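Local coordinates for phosphosugar isomerase (Escherichia coli O6:H1, PDB 5UQI), which probably interconverts arabinose-5-phosphate and ribulose-5-phosphate as a sugar isomerase of the SIS family, and is seen here with arabinose-5-phosphate bound, at residues Q43-F48 and K90-I95; G117-S122 and S134-V139; A66-P71 and V168-S173. All blocks are in the same frame, centred on the assembly; numbering follows the deposited sequence.

How the contacts relate
Contacts 1 and 2 lie in one parallel sheet of the SIS domain, and contact 3 packs beside it. Contact 1 joins strands 46-50 and 93-97; contact 2 joins strands 120-124 and 137-140. Their centres are about 11 Å apart, and Ile-121 N lies 2.7 Å from Val-94 O where the inner strands meet. Contact 3 ties the end of helix 52-67 to helix 156-175. Its centre is about 13 Å from that of contact 1, with Val-46 N 3.0 Å from Pro-71 O. Contacts 2 and 3 do not touch; their nearest atoms are about 7 Å apart. The bound arabinose-5-phosphate is about 12 Å from the side chain of Ile-95 and about 10 Å from that of Ser-122.

Contact 1 of 3, residues Q43-F48 and K90-I95; sequences QGKVVF and KDDVVI
The ring of Phe-48 meets Ile-95 obliquely, with CD1 of Ile-95 3.8 Å from Phe-48 CE2. Both side chains point the same way from neighbouring parallel strands 46-50 and 93-97 in the alpha/beta sheet of the SIS fold. CG2 of Ile-95 also touches the CD2-CE2 side of the ring. Phe-65 of helix 52-67 makes an edge-to-face contact with this ring, and Ala-58, Leu-61 and Ala-62 of that helix pack on the side chain. Ile-95 CD1 is shared: it also lies 3.7 Å from Val-46 CG1. CG1 of Ile-95 lies anti to the carbonyl carbon and chi2 is extended at 177°, which carries CD1 back to Val-46. Val-46, Phe-48, Val-93 and Ile-95 share one face of the sheet, while Val-47 and Val-94 lie on the other.

Three backbone bonds hold the strands. Val-93 N gives to Lys-45 O, Val-47 N to Val-93 O at 2.8 Å, and Ile-95 N to Val-47 O.

Ahead of the strands the flat carboxylate of Asp-92 accepts Lys-45 N on OD1 at 2.8 Å, in a nearly straight bond (171°). The donor comes from above the carboxylate plane, 38° out of it. OD2 accepts the backbone N of Ala-89, so a bond to each oxygen restrains the rotation of the group. Further out, Gly-44 N makes only a weak bond to Asp-91 O. That same oxygen takes a water, which accepts from Gln-43 N at 2.9 Å.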
# COMPACT_ATOMS: atom_id res chain seq x y z
N GLN A 43 -5.11 -1.07 17.81
CA GLN A 43 -5.43 -2.13 18.73
C GLN A 43 -6.13 -3.32 18.07
O GLN A 43 -6.37 -4.33 18.71
CB GLN A 43 -6.35 -1.54 19.81
CG GLN A 43 -5.65 -0.45 20.61
CD GLN A 43 -6.52 0.01 21.75
OE1 GLN A 43 -6.91 -0.78 22.62
NE2 GLN A 43 -6.86 1.29 21.74
N GLY A 44 -6.49 -3.15 16.79
CA GLY A 44 -7.15 -4.25 16.07
C GLY A 44 -6.22 -4.69 14.93
O GLY A 44 -5.02 -4.78 15.13
N LYS A 45 -6.79 -4.98 13.77
CA LYS A 45 -6.00 -5.36 12.62
C LYS A 45 -5.84 -4.19 11.66
O LYS A 45 -6.66 -3.27 11.65
CB LYS A 45 -6.74 -6.49 11.91
CG LYS A 45 -6.86 -7.70 12.88
CD LYS A 45 -7.00 -9.03 12.19
CE LYS A 45 -7.62 -10.04 13.12
NZ LYS A 45 -6.61 -10.56 14.07
N VAL A 46 -4.76 -4.21 10.87
CA VAL A 46 -4.57 -3.28 9.77
C VAL A 46 -5.23 -3.89 8.53
O VAL A 46 -4.82 -4.94 8.08
CB VAL A 46 -3.07 -2.95 9.52
CG1 VAL A 46 -2.88 -2.03 8.33
CG2 VAL A 46 -2.44 -2.38 10.81
N VAL A 47 -6.27 -3.22 8.03
CA VAL A 47 -7.04 -3.81 6.90
C VAL A 47 -6.66 -3.06 5.67
O VAL A 47 -6.83 -1.83 5.58
CB VAL A 47 -8.54 -3.70 7.15
CG1 VAL A 47 -9.30 -4.26 5.95
CG2 VAL A 47 -8.92 -4.40 8.44
N PHE A 48 -6.09 -3.78 4.69
CA PHE A 48 -5.70 -3.15 3.42
C PHE A 48 -6.82 -3.34 2.41
O PHE A 48 -7.37 -4.45 2.29
CB PHE A 48 -4.43 -3.82 2.84
CG PHE A 48 -3.16 -3.41 3.50
CD1 PHE A 48 -2.71 -4.09 4.64
CD2 PHE A 48 -2.38 -2.38 2.91
CE1 PHE A 48 -1.49 -3.69 5.26
CE2 PHE A 48 -1.16 -2.00 3.52
CZ PHE A 48 -0.70 -2.69 4.64
N LYS A 90 -14.49 -2.04 15.05
CA LYS A 90 -14.16 -0.70 15.58
C LYS A 90 -12.67 -0.30 15.73
O LYS A 90 -12.31 0.84 15.39
CB LYS A 90 -14.91 -0.44 16.90
CG LYS A 90 -14.63 -1.43 18.02
CD LYS A 90 -15.07 -0.89 19.39
CE LYS A 90 -16.50 -1.30 19.71
NZ LYS A 90 -16.83 -1.01 21.14
N ASP A 91 -11.86 -1.22 16.24
CA ASP A 91 -10.43 -0.97 16.52
C ASP A 91 -9.51 -1.11 15.29
O ASP A 91 -8.31 -0.82 15.38
CB ASP A 91 -9.90 -1.96 17.57
CG ASP A 91 -10.55 -1.78 18.96
OD1 ASP A 91 -10.79 -0.63 19.36
OD2 ASP A 91 -10.81 -2.80 19.61
N ASP A 92 -10.07 -1.56 14.15
CA ASP A 92 -9.20 -1.78 12.99
C ASP A 92 -8.85 -0.48 12.32
O ASP A 92 -9.62 0.49 12.41
CB ASP A 92 -9.92 -2.65 11.96
CG ASP A 92 -10.21 -4.09 12.47
OD1 ASP A 92 -9.59 -4.58 13.46
OD2 ASP A 92 -11.18 -4.72 11.97
N VAL A 93 -7.66 -0.43 11.74
CA VAL A 93 -7.21 0.75 10.99
C VAL A 93 -7.20 0.34 9.55
O VAL A 93 -6.72 -0.77 9.29
CB VAL A 93 -5.81 1.22 11.45
CG1 VAL A 93 -5.18 2.27 10.52
CG2 VAL A 93 -5.93 1.65 12.93
N VAL A 94 -7.64 1.20 8.64
CA VAL A 94 -7.83 0.85 7.21
C VAL A 94 -6.81 1.60 6.39
O VAL A 94 -6.68 2.85 6.51
CB VAL A 94 -9.29 1.15 6.76
CG1 VAL A 94 -9.47 0.79 5.30
CG2 VAL A 94 -10.30 0.40 7.60
N ILE A 95 -6.08 0.88 5.51
CA ILE A 95 -5.21 1.53 4.56
C ILE A 95 -5.81 1.29 3.20
O ILE A 95 -5.94 0.13 2.77
CB ILE A 95 -3.76 0.97 4.58
CG1 ILE A 95 -3.11 1.23 5.97
CG2 ILE A 95 -2.94 1.53 3.46
CD1 ILE A 95 -1.69 0.64 6.14
O HOH W 1 -7.18 0.89 17.07
O HOH W 2 -8.89 -5.58 19.19

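Contact 2 of 3, residues G117-S122 and S134-V139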
# COMPACT_ATOMS: atom_id res chain seq x y z
N GLY A 117 -16.54 4.71 11.28
CA GLY A 117 -15.67 5.50 12.18
C GLY A 117 -14.22 5.13 12.23
O GLY A 117 -13.44 5.76 12.91
N ASN A 118 -13.83 4.07 11.53
CA ASN A 118 -12.42 3.74 11.58
C ASN A 118 -11.45 4.81 11.08
O ASN A 118 -11.76 5.57 10.14
CB ASN A 118 -12.21 2.49 10.73
CG ASN A 118 -13.09 1.34 11.18
OD1 ASN A 118 -14.29 1.25 10.81
ND2 ASN A 118 -12.51 0.46 11.94
N TYR A 119 -10.23 4.80 11.61
CA TYR A 119 -9.18 5.67 11.12
C TYR A 119 -8.73 5.19 9.74
O TYR A 119 -8.49 3.97 9.57
CB TYR A 119 -8.01 5.58 12.10
CG TYR A 119 -7.02 6.68 11.91
CD1 TYR A 119 -6.02 6.62 10.97
CD2 TYR A 119 -7.12 7.87 12.64
CE1 TYR A 119 -5.12 7.65 10.75
CE2 TYR A 119 -6.23 8.89 12.41
CZ TYR A 119 -5.22 8.79 11.50
OH TYR A 119 -4.30 9.82 11.27
N LEU A 120 -8.75 6.10 8.78
CA LEU A 120 -8.50 5.78 7.36
C LEU A 120 -7.19 6.38 6.93
O LEU A 120 -6.96 7.57 7.06
CB LEU A 120 -9.63 6.28 6.44
CG LEU A 120 -11.05 5.88 6.85
CD1 LEU A 120 -11.99 6.54 5.81
CD2 LEU A 120 -11.22 4.34 6.97
N ILE A 121 -6.33 5.56 6.28
CA ILE A 121 -5.07 6.00 5.73
C ILE A 121 -5.14 5.75 4.23
O ILE A 121 -5.65 4.70 3.83
CB ILE A 121 -3.93 5.11 6.33
CG1 ILE A 121 -3.84 5.41 7.84
CG2 ILE A 121 -2.59 5.38 5.64
CD1 ILE A 121 -2.97 4.37 8.54
N SER A 122 -4.67 6.66 3.41
CA SER A 122 -4.59 6.42 1.98
C SER A 122 -3.15 6.39 1.50
O SER A 122 -2.30 7.12 2.00
CB SER A 122 -5.38 7.44 1.13
OG SER A 122 -4.80 8.79 1.38
N SER A 134 -10.38 12.45 1.63
CA SER A 134 -11.34 11.81 2.48
C SER A 134 -10.77 10.97 3.57
O SER A 134 -11.49 10.53 4.43
CB SER A 134 -12.20 10.90 1.61
OG SER A 134 -12.98 11.71 0.76
N CYS A 135 -9.45 10.80 3.60
CA CYS A 135 -8.88 10.01 4.64
C CYS A 135 -8.32 10.82 5.82
O CYS A 135 -8.11 12.04 5.72
CB CYS A 135 -7.76 9.09 4.08
SG CYS A 135 -8.49 7.72 3.08
N ASP A 136 -8.16 10.17 6.96
CA ASP A 136 -7.57 10.84 8.11
C ASP A 136 -6.09 11.13 7.95
O ASP A 136 -5.58 12.14 8.46
CB ASP A 136 -7.79 10.05 9.36
CG ASP A 136 -9.25 9.82 9.61
OD1 ASP A 136 -9.94 10.81 10.05
OD2 ASP A 136 -9.82 8.77 9.37
N LEU A 137 -5.35 10.19 7.32
CA LEU A 137 -3.95 10.38 7.03
C LEU A 137 -3.75 10.02 5.57
O LEU A 137 -3.94 8.85 5.14
CB LEU A 137 -3.06 9.54 7.97
CG LEU A 137 -1.57 9.66 7.63
CD1 LEU A 137 -1.02 11.07 7.88
CD2 LEU A 137 -0.82 8.65 8.46
N SER A 138 -3.36 11.03 4.79
CA SER A 138 -2.91 10.84 3.40
C SER A 138 -1.41 10.68 3.35
O SER A 138 -0.62 11.60 3.79
CB SER A 138 -3.35 12.03 2.51
OG SER A 138 -2.65 11.99 1.26
N VAL A 139 -0.97 9.55 2.76
CA VAL A 139 0.42 9.32 2.54
C VAL A 139 0.63 9.45 1.04
O VAL A 139 0.01 8.71 0.22
CB VAL A 139 0.81 7.90 2.99
CG1 VAL A 139 2.27 7.64 2.67
CG2 VAL A 139 0.55 7.72 4.46
O HOH W 3 -2.67 9.71 -0.21
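Leu-120 N gives a hydrogen bond to Asp-136 OD2 at 2.9 Å, on the lone pair that faces away from the other carboxylate oxygen. This contact closes a right-handed beta-alpha-beta crossover: strand 120-124, helix 130-134 and strand 137-140, one of the two outermost strands of the sheet within this chain. Leu-120 O takes two donors. Leu-137 N comes in the carbonyl plane at 3.1 Å, and Asp-136 N makes a weak, bent bond (121°). Further along the strands, Ser-122 N gives to Leu-137 O, and Val-139 N gives to Ser-122 O. Leu-137 O also meets CA of Ile-121 in a CA-H...O contact. Asn-118 ND2 is held by Asp-92 O and Ala-89 O.

CB of Asp-136 lies over one face of the Tyr-119 ring, 3.7 Å from its centroid, a CH-pi contact. At the ring edge Leu-137 CB touches Tyr-119 OH. On the other side of the sheet Cys-135 SG packs against CB of both Leu-120 and Ser-122. Ser-138 OG has His-127 ND1 as its main partner. A water joins the hydroxyls of Ser-122 and Ser-138: it lies 2.8 Å from Ser-122 OG and 2.7 Å from Ser-138 OG, and it donates to Val-139 O.

Contact 3 of 3, residues A66-P71 and V168-S173; sequences ASTGTP and VALALS
Thr-68 meets helix 156-175 with every atom of its side chain. CB comes first, 3.6 Å from Ser-173 OG and also against Ser-173 CB. From there the side chain forks. The methyl branch, CG2, ends 4.1 Å from Leu-170 CD2, and the two side chains cross at about a right angle. The hydroxyl branch, OG1, lies between the backbone N and the carbonyl carbon (chi1 62°). This places it near the end of helix 52-67, where it bonds to Thr-64 O and Phe-65 O. On the side of helix 156-175, OG1 touches Ala-169 CB and accepts a hydrogen bond from a water at 2.8 Å. The water also donates to Ala-169 O at 2.8 Å, and it bonds to Thr-70 OG1.

Gly-69, with positive phi, is the C-prime residue of a Schellman motif that ends helix 52-67: Thr-70 N bonds to Phe-65 O and Gly-69 N to Ala-66 O. The turn leads on to strand 72-76.

Ser-173 OG, anti to its backbone N (chi1 -172°), reaches Thr-68 O at this helix end and gives it a hydrogen bond of 2.7 Å. The donor lies in the carbonyl plane, on a lone pair. Beyond the turn, Thr-70 crosses Leu-172 at about a right angle, with OG1 3.9 Å from Leu-172 CB. Ile-36, Leu-39 and Gln-40 of helix 32-41 also touch the Leu-172 side chain.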
# COMPACT_ATOMS: atom_id res chain seq x y z
N ALA A 66 1.50 -9.06 8.45
CA ALA A 66 1.15 -10.13 9.38
C ALA A 66 2.36 -11.01 9.73
O ALA A 66 2.54 -11.41 10.93
CB ALA A 66 0.07 -11.01 8.78
N SER A 67 3.13 -11.33 8.72
CA SER A 67 4.28 -12.28 8.87
C SER A 67 5.38 -11.66 9.68
O SER A 67 6.20 -12.43 10.20
CB SER A 67 4.80 -12.70 7.52
OG SER A 67 5.32 -11.66 6.82
N THR A 68 5.36 -10.34 9.82
CA THR A 68 6.42 -9.63 10.57
C THR A 68 5.87 -9.03 11.85
O THR A 68 6.58 -8.19 12.44
CB THR A 68 7.10 -8.59 9.72
OG1 THR A 68 6.15 -7.60 9.31
CG2 THR A 68 7.75 -9.19 8.44
N GLY A 69 4.68 -9.42 12.29
CA GLY A 69 4.19 -9.07 13.61
C GLY A 69 3.10 -8.03 13.77
O GLY A 69 2.76 -7.68 14.88
N THR A 70 2.56 -7.55 12.65
CA THR A 70 1.44 -6.60 12.71
C THR A 70 0.18 -7.28 12.09
O THR A 70 0.11 -7.32 10.87
CB THR A 70 1.82 -5.34 11.92
OG1 THR A 70 3.02 -4.77 12.50
CG2 THR A 70 0.68 -4.32 11.97
N PRO A 71 -0.78 -7.77 12.90
CA PRO A 71 -1.93 -8.50 12.38
C PRO A 71 -2.61 -7.59 11.33
O PRO A 71 -2.95 -6.43 11.60
CB PRO A 71 -2.79 -8.77 13.60
CG PRO A 71 -1.67 -9.07 14.64
CD PRO A 71 -0.68 -7.96 14.37
N VAL A 168 7.74 0.03 5.65
CA VAL A 168 6.89 0.31 6.79
C VAL A 168 6.70 -0.92 7.66
O VAL A 168 6.84 -0.88 8.89
CB VAL A 168 5.56 0.93 6.33
CG1 VAL A 168 4.63 1.05 7.53
CG2 VAL A 168 5.85 2.28 5.64
N ALA A 169 6.37 -2.06 7.04
CA ALA A 169 6.19 -3.29 7.77
C ALA A 169 7.47 -3.64 8.57
O ALA A 169 7.35 -4.02 9.73
CB ALA A 169 5.88 -4.46 6.76
N LEU A 170 8.61 -3.55 7.89
CA LEU A 170 9.88 -3.93 8.57
C LEU A 170 10.25 -2.96 9.68
O LEU A 170 10.77 -3.42 10.72
CB LEU A 170 11.02 -4.10 7.57
CG LEU A 170 10.80 -5.32 6.63
CD1 LEU A 170 11.83 -5.32 5.49
CD2 LEU A 170 10.74 -6.66 7.35
N ALA A 171 9.93 -1.66 9.51
CA ALA A 171 10.21 -0.69 10.59
C ALA A 171 9.30 -0.97 11.78
O ALA A 171 9.76 -1.04 12.90
CB ALA A 171 9.99 0.70 10.08
N LEU A 172 7.99 -1.26 11.55
CA LEU A 172 7.10 -1.59 12.67
C LEU A 172 7.62 -2.86 13.38
O LEU A 172 7.58 -2.94 14.61
CB LEU A 172 5.64 -1.83 12.20
CG LEU A 172 4.92 -0.60 11.69
CD1 LEU A 172 3.68 -1.08 10.93
CD2 LEU A 172 4.53 0.26 12.89
N SER A 173 8.09 -3.84 12.59
CA SER A 173 8.52 -5.13 13.11
C SER A 173 9.75 -4.91 14.03
O SER A 173 9.76 -5.43 15.17
CB SER A 173 8.88 -6.05 11.93
OG SER A 173 9.12 -7.38 12.40
O HOH W 4 5.06 -5.39 10.67